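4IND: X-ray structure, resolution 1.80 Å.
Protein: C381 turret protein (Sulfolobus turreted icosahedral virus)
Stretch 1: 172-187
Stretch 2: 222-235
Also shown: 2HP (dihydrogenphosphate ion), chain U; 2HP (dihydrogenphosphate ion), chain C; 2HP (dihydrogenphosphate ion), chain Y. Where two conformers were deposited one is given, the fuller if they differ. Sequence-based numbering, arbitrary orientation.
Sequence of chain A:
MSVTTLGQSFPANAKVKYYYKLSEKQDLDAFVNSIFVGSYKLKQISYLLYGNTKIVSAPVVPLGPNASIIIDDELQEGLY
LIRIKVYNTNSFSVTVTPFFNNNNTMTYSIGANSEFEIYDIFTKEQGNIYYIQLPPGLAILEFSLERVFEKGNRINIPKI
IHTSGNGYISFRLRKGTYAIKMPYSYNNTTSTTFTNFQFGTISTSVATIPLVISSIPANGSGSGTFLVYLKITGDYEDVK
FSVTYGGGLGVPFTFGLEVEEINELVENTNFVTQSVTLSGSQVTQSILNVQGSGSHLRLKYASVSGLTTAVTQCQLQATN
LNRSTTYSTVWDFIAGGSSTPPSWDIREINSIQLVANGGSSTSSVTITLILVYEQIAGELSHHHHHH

Stretch 1, residues 172-187: RLRKGTYAIKMPYSYN
Stretch 2 (222-235) GSGTFLVYLKITGD

Two neighbouring antiparallel strands of the turret protein, 176-187 and 222-232, run with their N-to-C directions at 167° and bury 1194 Å² between the two stretches. Within the strands the backbone angles are extended, except at G176 (phi/psi 152/177); the second strand ends in a turn, T233 at -59/-39 and G234 at 125/-16. At the angles of G176, as at those of G234, any CB would jam against the preceding carbonyl O. The register pairs G176 with I232, Y178 with L230, I180 with V228, M182 with F226, Y184 with G224 and Y186 with G222, each by two hydrogen bonds. From the first strand, G176 N donates to I232 O at 2.9 Å, Y178 N to L230 O at 2.9 Å, I180 N to V228 O at 2.9 Å, M182 N to F226 O at 2.7 Å, Y184 N to G224 O at 2.8 Å and Y186 N to G222 O at 2.8 Å; the return bonds run from I232 N to G176 O, 2.7 Å, up to G222 N to Y186 O, 3.1 Å. Between these lie the non-hydrogen-bonded pairs T177-K231, A179-Y229, K181-L227, P183-T225 and S185-S223, with CA atoms 4.0 to 4.5 Å apart, close enough for CA-H...O contacts such as Y229 CA to Y178 O, 3.1 Å.

The side chains of the hydrogen-bonded pairs, glycines apart, lie on one face, which is apolar and aromatic. I180 (m, t) and L230 (m, t) meet diagonally, CD1 to CD1 at 3.7 Å; I180 CB also lies 4.2 Å from CG2 of V228 (m). I232 (m, m) brings CG1 to 3.8 Å from CD2 of Y178 and 4.1 Å from CB of L173 (m, t). Y178 takes m with chi2 -100°, sending its ring back along its own strand, where OH donates to R174 O at 2.7 Å.

At the other end Y184 and Y186 both adopt p, chi1 62° and 66° with chi2 81° and 79°, which lays each ring across the opposite strand, over a glycine. G224 CA sits 3.9 Å from the Y184 ring centroid, and G222 CA 3.9 Å from that of Y186, both over the ring face as CH-pi contacts. A CB on either glycine would clash with the tyrosine OH, 2.6 Å from Y184 OH at G224 and 2.5 Å from Y186 OH at G222, so the bare backbone gives the rings room. The Y184 ring also meets that of F226 (m, chi2 -62°) obliquely, planes at 31° and centroids 4.5 Å apart, with Y184 CD2 3.5 Å from F226 CE2. M182 (m, t, p) adds CB to CB of F226 at 4.3 Å.

The other face mixes polar and apolar groups. A179 CB rests 3.7 Å from CE1 of Y229 (m, chi2 -90°) and 4.1 Å from CD1 of L227 (t, p). K181 (t, t, m, t) passes CG within 3.4 Å of CG2 of T225 (m), then hydrogen-bonds the dihydrogenphosphate of chain Y, NZ to O4 3.1 Å. K231 (t, t, t, t) extends fully to hydrogen-bond the dihydrogenphosphate of chain C, NZ to O3 2.8 Å. OG of S185 (m) lies 3.6 Å from CB of S223 (p).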

# COMPACT_ATOMS: atom_id res chain seq x y z
N ARG A 172 2.55 -13.74 16.23
CA ARG A 172 3.05 -12.38 16.06
C ARG A 172 2.18 -11.69 15.03
O ARG A 172 1.92 -12.25 13.97
CB ARG A 172 4.50 -12.38 15.56
CG ARG A 172 5.06 -10.98 15.35
CD ARG A 172 6.12 -10.88 14.26
NE ARG A 172 5.57 -11.06 12.92
CZ ARG A 172 6.33 -11.04 11.81
NH1 ARG A 172 7.65 -10.87 11.91
NH2 ARG A 172 5.78 -11.21 10.61
N LEU A 173 1.74 -10.47 15.32
CA LEU A 173 0.99 -9.68 14.34
C LEU A 173 1.74 -8.40 14.07
O LEU A 173 2.13 -7.70 15.00
CB LEU A 173 -0.40 -9.33 14.88
CG LEU A 173 -1.30 -10.49 15.24
CD1 LEU A 173 -2.64 -9.97 15.77
CD2 LEU A 173 -1.52 -11.39 14.03
N ARG A 174 1.95 -8.06 12.80
CA ARG A 174 2.61 -6.80 12.49
C ARG A 174 1.56 -5.71 12.60
O ARG A 174 0.39 -6.01 12.81
CB ARG A 174 3.19 -6.83 11.09
CG ARG A 174 2.12 -7.09 10.05
CD ARG A 174 2.57 -6.64 8.69
NE ARG A 174 1.53 -6.92 7.70
CZ ARG A 174 1.45 -8.04 6.99
NH1 ARG A 174 2.36 -9.01 7.12
NH2 ARG A 174 0.45 -8.17 6.12
N LYS A 175 1.96 -4.46 12.43
CA LYS A 175 1.05 -3.34 12.62
C LYS A 175 -0.24 -3.50 11.82
O LYS A 175 -0.24 -3.97 10.68
CB LYS A 175 1.72 -2.00 12.27
CG LYS A 175 2.05 -1.82 10.79
CD LYS A 175 2.92 -0.56 10.58
CE LYS A 175 3.16 -0.27 9.10
NZ LYS A 175 1.89 0.18 8.44
N GLY A 176 -1.34 -3.10 12.44
CA GLY A 176 -2.65 -3.23 11.82
C GLY A 176 -3.71 -3.37 12.89
O GLY A 176 -3.40 -3.38 14.08
N THR A 177 -4.97 -3.44 12.48
CA THR A 177 -6.03 -3.82 13.40
C THR A 177 -6.56 -5.16 12.95
O THR A 177 -6.70 -5.41 11.75
CB THR A 177 -7.15 -2.76 13.39
OG1 THR A 177 -6.61 -1.50 13.81
CG2 THR A 177 -8.29 -3.17 14.34
N TYR A 178 -6.82 -6.04 13.91
CA TYR A 178 -7.22 -7.40 13.59
C TYR A 178 -8.47 -7.85 14.31
O TYR A 178 -8.71 -7.46 15.46
CB TYR A 178 -6.11 -8.36 13.98
CG TYR A 178 -4.80 -8.14 13.26
CD1 TYR A 178 -4.45 -8.93 12.18
CD2 TYR A 178 -3.93 -7.15 13.66
CE1 TYR A 178 -3.23 -8.75 11.52
CE2 TYR A 178 -2.70 -6.96 13.01
CZ TYR A 178 -2.37 -7.75 11.94
OH TYR A 178 -1.16 -7.58 11.29
N ALA A 179 -9.24 -8.69 13.65
CA ALA A 179 -10.35 -9.38 14.29
C ALA A 179 -9.84 -10.75 14.69
O ALA A 179 -9.14 -11.42 13.91
CB ALA A 179 -11.52 -9.50 13.36
N ILE A 180 -10.16 -11.18 15.91
CA ILE A 180 -9.90 -12.56 16.31
C ILE A 180 -11.26 -13.17 16.62
O ILE A 180 -11.95 -12.73 17.54
CB ILE A 180 -9.03 -12.61 17.55
CG1 ILE A 180 -7.65 -12.02 17.23
CG2 ILE A 180 -8.90 -14.05 18.03
CD1 ILE A 180 -6.78 -11.83 18.46
N LYS A 181 -11.65 -14.15 15.81
CA LYS A 181 -12.96 -14.77 15.92
C LYS A 181 -12.76 -16.22 16.35
O LYS A 181 -11.95 -16.95 15.77
CB LYS A 181 -13.72 -14.68 14.59
CG LYS A 181 -15.16 -15.17 14.67
CD LYS A 181 -15.82 -15.26 13.29
CE LYS A 181 -15.91 -13.89 12.62
NZ LYS A 181 -16.65 -13.98 11.31
N MET A 182 -13.50 -16.64 17.36
CA MET A 182 -13.42 -18.01 17.81
C MET A 182 -14.80 -18.64 17.99
O MET A 182 -15.43 -18.48 19.04
CB MET A 182 -12.58 -18.10 19.08
CG MET A 182 -11.20 -17.49 18.90
SD MET A 182 -10.36 -17.06 20.43
CE MET A 182 -10.48 -18.61 21.32
N PRO A 183 -15.29 -19.33 16.95
CA PRO A 183 -16.52 -20.10 17.05
C PRO A 183 -16.23 -21.20 18.04
O PRO A 183 -15.12 -21.75 17.98
CB PRO A 183 -16.69 -20.70 15.65
CG PRO A 183 -15.74 -19.95 14.75
CD PRO A 183 -14.62 -19.49 15.64
N TYR A 184 -17.16 -21.51 18.93
CA TYR A 184 -16.93 -22.56 19.92
C TYR A 184 -18.20 -23.35 20.16
O TYR A 184 -19.28 -22.89 19.86
CB TYR A 184 -16.45 -21.96 21.24
CG TYR A 184 -17.46 -21.03 21.87
CD1 TYR A 184 -18.53 -21.54 22.62
CD2 TYR A 184 -17.37 -19.65 21.72
CE1 TYR A 184 -19.46 -20.70 23.20
CE2 TYR A 184 -18.32 -18.80 22.31
CZ TYR A 184 -19.35 -19.34 23.04
OH TYR A 184 -20.29 -18.52 23.61
N SER A 185 -18.02 -24.57 20.68
CA SER A 185 -19.11 -25.37 21.24
C SER A 185 -18.63 -25.88 22.59
O SER A 185 -17.44 -26.15 22.77
CB SER A 185 -19.46 -26.56 20.35
OG SER A 185 -19.94 -26.16 19.08
N TYR A 186 -19.54 -26.00 23.54
CA TYR A 186 -19.18 -26.55 24.83
C TYR A 186 -20.18 -27.59 25.29
O TYR A 186 -21.33 -27.63 24.83
CB TYR A 186 -19.08 -25.44 25.89
CG TYR A 186 -20.42 -24.80 26.18
CD1 TYR A 186 -21.33 -25.40 27.02
CD2 TYR A 186 -20.76 -23.59 25.61
CE1 TYR A 186 -22.55 -24.82 27.29
CE2 TYR A 186 -21.96 -22.99 25.86
CZ TYR A 186 -22.86 -23.61 26.70
OH TYR A 186 -24.06 -22.99 26.93
N ASN A 187 -19.73 -28.45 26.19
CA ASN A 187 -20.62 -29.36 26.88
C ASN A 187 -20.35 -29.27 28.37
O ASN A 187 -19.29 -29.66 28.85
CB ASN A 187 -20.42 -30.79 26.37
CG ASN A 187 -21.31 -31.78 27.09
OD1 ASN A 187 -22.35 -31.40 27.64
ND2 ASN A 187 -20.91 -33.05 27.11
N GLY A 222 -23.86 -25.94 24.33
CA GLY A 222 -24.15 -24.76 23.56
C GLY A 222 -23.05 -24.42 22.57
O GLY A 222 -21.99 -25.05 22.48
N SER A 223 -23.32 -23.40 21.79
CA SER A 223 -22.32 -22.92 20.87
C SER A 223 -22.45 -21.42 20.71
O SER A 223 -23.50 -20.83 21.03
CB SER A 223 -22.45 -23.63 19.54
OG SER A 223 -23.70 -23.36 18.97
N GLY A 224 -21.38 -20.79 20.26
CA GLY A 224 -21.40 -19.36 20.07
C GLY A 224 -20.13 -18.96 19.39
O GLY A 224 -19.41 -19.82 18.85
N THR A 225 -19.83 -17.67 19.44
CA THR A 225 -18.64 -17.12 18.81
C THR A 225 -18.09 -15.97 19.63
O THR A 225 -18.83 -15.06 19.99
CB THR A 225 -18.95 -16.61 17.38
OG1 THR A 225 -19.61 -17.63 16.62
CG2 THR A 225 -17.67 -16.19 16.67
N PHE A 226 -16.80 -16.03 19.94
CA PHE A 226 -16.11 -14.87 20.51
C PHE A 226 -15.58 -14.07 19.33
O PHE A 226 -15.06 -14.63 18.35
CB PHE A 226 -14.94 -15.30 21.38
CG PHE A 226 -15.34 -16.08 22.62
CD1 PHE A 226 -16.15 -15.49 23.58
CD2 PHE A 226 -14.90 -17.37 22.81
CE1 PHE A 226 -16.51 -16.21 24.72
CE2 PHE A 226 -15.24 -18.08 23.94
CZ PHE A 226 -16.04 -17.51 24.89
N LEU A 227 -15.72 -12.75 19.41
CA LEU A 227 -15.21 -11.87 18.36
C LEU A 227 -14.69 -10.63 19.05
O LEU A 227 -15.47 -9.83 19.58
CB LEU A 227 -16.32 -11.49 17.38
CG LEU A 227 -15.94 -10.47 16.30
CD1 LEU A 227 -14.66 -10.90 15.59
CD2 LEU A 227 -17.05 -10.26 15.29
N VAL A 228 -13.38 -10.49 19.07
CA VAL A 228 -12.75 -9.31 19.66
C VAL A 228 -11.75 -8.71 18.67
O VAL A 228 -11.48 -9.31 17.64
CB VAL A 228 -12.05 -9.64 20.99
CG1 VAL A 228 -13.07 -10.16 21.99
CG2 VAL A 228 -10.95 -10.66 20.77
N TYR A 229 -11.25 -7.52 18.96
CA TYR A 229 -10.39 -6.84 18.01
C TYR A 229 -9.17 -6.30 18.74
O TYR A 229 -9.28 -5.84 19.87
CB TYR A 229 -11.16 -5.69 17.35
CG TYR A 229 -12.46 -6.08 16.68
CD1 TYR A 229 -12.50 -6.46 15.34
CD2 TYR A 229 -13.66 -6.05 17.37
CE1 TYR A 229 -13.71 -6.79 14.72
CE2 TYR A 229 -14.86 -6.40 16.76
CZ TYR A 229 -14.87 -6.78 15.44
OH TYR A 229 -16.04 -7.12 14.81
N LEU A 230 -8.02 -6.33 18.08
CA LEU A 230 -6.79 -5.77 18.63
C LEU A 230 -6.26 -4.73 17.70
O LEU A 230 -6.10 -4.99 16.51
CB LEU A 230 -5.70 -6.86 18.73
CG LEU A 230 -5.90 -8.00 19.70
CD1 LEU A 230 -4.68 -8.95 19.61
CD2 LEU A 230 -6.02 -7.42 21.07
N LYS A 231 -5.97 -3.55 18.24
CA LYS A 231 -5.21 -2.58 17.45
C LYS A 231 -3.72 -2.75 17.72
O LYS A 231 -3.22 -2.42 18.80
CB LYS A 231 -5.65 -1.15 17.74
CG LYS A 231 -4.83 -0.15 16.89
CD LYS A 231 -5.24 1.30 17.10
CE LYS A 231 -4.44 2.16 16.13
NZ LYS A 231 -4.75 3.60 16.25
N ILE A 232 -3.01 -3.31 16.76
CA ILE A 232 -1.57 -3.49 16.91
C ILE A 232 -0.88 -2.25 16.35
O ILE A 232 -0.78 -2.09 15.14
CB ILE A 232 -1.08 -4.74 16.18
CG1 ILE A 232 -1.85 -5.98 16.67
CG2 ILE A 232 0.45 -4.92 16.37
CD1 ILE A 232 -1.58 -6.32 18.15
N THR A 233 -0.45 -1.36 17.22
CA THR A 233 0.32 -0.19 16.80
C THR A 233 1.58 -0.67 16.09
O THR A 233 2.00 -0.10 15.08
CB THR A 233 0.72 0.64 18.01
OG1 THR A 233 -0.45 1.17 18.62
CG2 THR A 233 1.65 1.79 17.60
N GLY A 234 2.17 -1.73 16.61
CA GLY A 234 3.40 -2.26 16.05
C GLY A 234 4.54 -2.39 17.03
O GLY A 234 5.53 -3.09 16.75
N ASP A 235 4.44 -1.74 18.19
CA ASP A 235 5.51 -1.84 19.17
C ASP A 235 5.35 -3.04 20.10
O ASP A 235 6.27 -3.41 20.80
CB ASP A 235 5.76 -0.52 19.95
CG ASP A 235 4.48 0.10 20.53
OD1 ASP A 235 3.36 -0.33 20.18
OD2 ASP A 235 4.59 1.04 21.34
P 2HP U . 3.30 -13.03 8.21
O1 2HP U . 2.98 -12.00 9.25
O2 2HP U . 4.71 -13.37 8.58
O3 2HP U . 3.20 -12.37 6.80
O4 2HP U . 2.45 -14.33 8.31
P 2HP C . -8.09 4.67 15.51
O1 2HP C . -9.42 5.12 16.04
O2 2HP C . -8.16 3.18 15.64
O3 2HP C . -6.94 5.29 16.38
O4 2HP C . -7.92 5.02 14.00
P 2HP Y . -16.39 -15.60 7.86
O1 2HP Y . -17.63 -14.71 8.15
O2 2HP Y . -15.37 -14.86 7.05
O3 2HP Y . -16.74 -16.74 6.96
O4 2HP Y . -15.79 -16.09 9.21